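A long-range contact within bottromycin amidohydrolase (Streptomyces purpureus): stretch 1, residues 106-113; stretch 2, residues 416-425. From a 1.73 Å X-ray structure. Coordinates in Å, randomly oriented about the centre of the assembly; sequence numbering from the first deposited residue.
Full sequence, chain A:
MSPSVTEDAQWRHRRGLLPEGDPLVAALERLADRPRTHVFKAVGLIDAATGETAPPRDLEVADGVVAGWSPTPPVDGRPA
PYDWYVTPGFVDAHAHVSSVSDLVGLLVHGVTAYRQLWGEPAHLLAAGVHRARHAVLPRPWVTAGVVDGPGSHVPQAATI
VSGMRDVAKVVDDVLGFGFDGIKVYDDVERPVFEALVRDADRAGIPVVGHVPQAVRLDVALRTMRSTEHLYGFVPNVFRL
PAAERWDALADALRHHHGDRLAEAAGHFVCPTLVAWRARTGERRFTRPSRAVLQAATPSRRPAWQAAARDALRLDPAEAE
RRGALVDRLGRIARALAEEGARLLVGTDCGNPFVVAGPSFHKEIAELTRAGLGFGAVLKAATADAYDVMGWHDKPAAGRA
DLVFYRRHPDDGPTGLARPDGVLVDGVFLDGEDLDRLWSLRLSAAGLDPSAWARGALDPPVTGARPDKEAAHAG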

# COMPACT_ATOMS: atom_id res chain seq x y z
N LEU A 106 -7.67 -3.32 4.67
CA LEU A 106 -6.37 -3.90 4.39
C LEU A 106 -6.27 -5.33 4.90
O LEU A 106 -5.88 -6.23 4.13
N LEU A 107 -6.65 -5.58 6.19
CA LEU A 107 -6.49 -6.90 6.78
C LEU A 107 -7.27 -7.94 6.00
O LEU A 107 -6.80 -9.05 5.76
N VAL A 108 -8.50 -7.60 5.65
CA VAL A 108 -9.38 -8.55 4.95
C VAL A 108 -8.76 -9.00 3.64
O VAL A 108 -9.02 -10.12 3.16
N HIS A 109 -7.92 -8.16 3.04
CA HIS A 109 -7.32 -8.46 1.75
C HIS A 109 -5.89 -8.93 1.87
O HIS A 109 -5.19 -9.00 0.84
N GLY A 110 -5.47 -9.33 3.08
CA GLY A 110 -4.17 -9.94 3.29
C GLY A 110 -3.05 -8.95 3.51
O GLY A 110 -1.88 -9.34 3.53
N VAL A 111 -3.38 -7.68 3.62
CA VAL A 111 -2.38 -6.62 3.81
C VAL A 111 -2.15 -6.46 5.31
O VAL A 111 -3.02 -5.97 6.04
N THR A 112 -0.97 -6.87 5.75
CA THR A 112 -0.61 -6.88 7.15
C THR A 112 0.36 -5.77 7.54
O THR A 112 0.74 -5.70 8.71
N ALA A 113 0.79 -4.95 6.58
CA ALA A 113 1.63 -3.79 6.83
C ALA A 113 1.38 -2.78 5.70
O ALA A 113 0.85 -3.10 4.64
N LEU A 416 -4.95 -13.56 -5.50
CA LEU A 416 -4.56 -13.37 -4.11
C LEU A 416 -5.62 -12.65 -3.28
O LEU A 416 -5.48 -12.56 -2.04
N ALA A 417 -6.70 -12.18 -3.91
CA ALA A 417 -7.62 -11.24 -3.28
C ALA A 417 -8.58 -11.84 -2.28
O ALA A 417 -9.20 -11.07 -1.54
N ARG A 418 -8.74 -13.15 -2.23
CA ARG A 418 -9.69 -13.75 -1.30
C ARG A 418 -9.00 -14.84 -0.49
O ARG A 418 -9.15 -16.04 -0.76
N PRO A 419 -8.21 -14.45 0.50
CA PRO A 419 -7.59 -15.45 1.35
C PRO A 419 -8.64 -16.30 2.03
O PRO A 419 -9.76 -15.86 2.30
N ASP A 420 -8.28 -17.53 2.31
CA ASP A 420 -9.00 -18.36 3.26
C ASP A 420 -8.52 -18.19 4.70
O ASP A 420 -9.10 -18.81 5.60
N GLY A 421 -7.47 -17.43 4.92
CA GLY A 421 -7.04 -17.05 6.25
C GLY A 421 -5.97 -16.00 6.18
O GLY A 421 -5.19 -15.95 5.21
N VAL A 422 -5.91 -15.17 7.21
CA VAL A 422 -4.84 -14.17 7.31
C VAL A 422 -4.31 -14.26 8.74
O VAL A 422 -5.08 -14.11 9.69
N LEU A 423 -3.03 -14.56 8.87
CA LEU A 423 -2.34 -14.57 10.16
C LEU A 423 -1.67 -13.22 10.38
O LEU A 423 -0.82 -12.81 9.58
N VAL A 424 -2.04 -12.54 11.48
CA VAL A 424 -1.58 -11.18 11.74
C VAL A 424 -0.94 -11.20 13.11
O VAL A 424 -1.66 -11.32 14.11
N ASP A 425 0.39 -11.07 13.16
CA ASP A 425 1.13 -11.13 14.45
C ASP A 425 0.63 -12.32 15.25
O ASP A 425 0.41 -12.23 16.47

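Packing of the helix end and following strand (106-113) against the loop and strand of 416-425, a contact of 335 Å² summed over both sides, formed without a direct hydrogen bond between the stretches. Val422, Val424 and Thr112 cover the most surface, and the CA-to-CB bonds of all three point toward the opposing stretch. Strands 111-113 and 421-424 run nearly parallel (9°), but their axes stay 8.2 Å apart, so side chains rather than backbone hydrogen bonds fill the space between them. Val422 (chi1 t) has the largest covered area: its CG2 lies 3.7 Å from Leu107 O and 3.9 Å from Gly110 CA, while its CG1 meets Thr112 CG2 at 3.9 Å. Thr112 (chi1 p) thus offers its methyl group to the valines; the same CG2 is 4.2 Å from Val424 CG2 and 4.1 Å from the backbone Leu423 O. Val424 (chi1 t) also receives Leu107 (m, t), whose CA-to-CB bond points sideways but whose end swings nearer, bringing Leu107 CD2 to 3.8 Å from Val424 CG2. Gly110 sits at phi 86°, a positive value that by itself favours glycine, between the helix and the strand; an ideal CB here would lie 3.7 Å from Pro419 CG. The CA-to-CB bond of Pro419 points toward the other stretch, and its C-gamma exo ring places Pro419 CD 4.0 Å from Val108 O. His109 (chi1 m) starts away from the other stretch, yet its ring returns to put CD2 3.7 Å from Ala417 O, an oblique approach; its ND1 is hydrogen-bonded to a residue just outside the stretches. The polar link is indirect: one water donates to both Val108 O (2.7 Å from the water O) and Ala417 O (3.0 Å from the water O), joining two carbonyls that could not bond each other.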

# COMPACT_ATOMS: atom_id res chain seq x y z
CB LEU A 106 -5.25 -3.03 4.97
CG LEU A 106 -5.12 -1.65 4.33
CD1 LEU A 106 -4.16 -0.79 5.12
CD2 LEU A 106 -4.66 -1.73 2.88
CB LEU A 107 -7.00 -6.90 8.22
CG LEU A 107 -6.09 -6.19 9.21
CD1 LEU A 107 -6.83 -6.18 10.56
CD2 LEU A 107 -4.76 -6.92 9.29
CB VAL A 108 -10.76 -7.86 4.74
CG1 VAL A 108 -11.50 -8.46 3.57
CG2 VAL A 108 -11.56 -7.93 6.02
CB HIS A 109 -7.45 -7.24 0.81
CG HIS A 109 -8.87 -7.01 0.43
ND1 HIS A 109 -9.74 -6.27 1.19
CD2 HIS A 109 -9.59 -7.48 -0.63
CE1 HIS A 109 -10.95 -6.32 0.65
NE2 HIS A 109 -10.89 -7.04 -0.45
CB VAL A 111 -2.84 -5.31 3.19
CG1 VAL A 111 -1.76 -4.23 3.46
CG2 VAL A 111 -3.06 -5.42 1.69
CB THR A 112 -0.01 -8.25 7.54
OG1 THR A 112 1.11 -8.57 6.74
CG2 THR A 112 -1.04 -9.38 7.38
CB ALA A 113 3.11 -4.18 6.87
CB LEU A 416 -3.25 -12.60 -4.08
CG LEU A 416 -2.03 -13.28 -4.68
CD1 LEU A 416 -0.99 -12.29 -5.13
CD2 LEU A 416 -1.42 -14.26 -3.64
CB ALA A 417 -8.44 -10.51 -4.35
CB ARG A 418 -10.90 -14.33 -2.06
CG ARG A 418 -12.06 -14.59 -1.16
CD ARG A 418 -13.15 -15.36 -1.88
NE ARG A 418 -14.31 -15.37 -1.05
CZ ARG A 418 -14.43 -16.11 0.04
NH1 ARG A 418 -13.43 -16.92 0.41
NH2 ARG A 418 -15.55 -16.03 0.76
CB PRO A 419 -6.81 -14.62 2.36
CG PRO A 419 -6.60 -13.26 1.76
CD PRO A 419 -7.78 -13.09 0.80
CB ASP A 420 -8.88 -19.81 2.81
CG ASP A 420 -9.48 -20.02 1.43
OD1 ASP A 420 -10.64 -19.64 1.28
OD2 ASP A 420 -8.78 -20.49 0.52
CB VAL A 422 -5.30 -12.74 7.00
CG1 VAL A 422 -4.15 -11.73 7.22
CG2 VAL A 422 -5.79 -12.62 5.59
CB LEU A 423 -1.28 -15.66 10.16
CG LEU A 423 -0.60 -16.05 11.46
CD1 LEU A 423 -1.60 -16.61 12.47
CD2 LEU A 423 0.45 -17.08 11.15
CB VAL A 424 -2.72 -10.15 11.73
CG1 VAL A 424 -2.15 -8.74 11.85
CG2 VAL A 424 -3.61 -10.31 10.58
CB ASP A 425 0.98 -9.81 15.23
CG ASP A 425 1.95 -9.68 16.39
OD1 ASP A 425 2.98 -10.42 16.43
OD2 ASP A 425 1.71 -8.81 17.28
O HOH W 1 -10.53 -11.05 1.14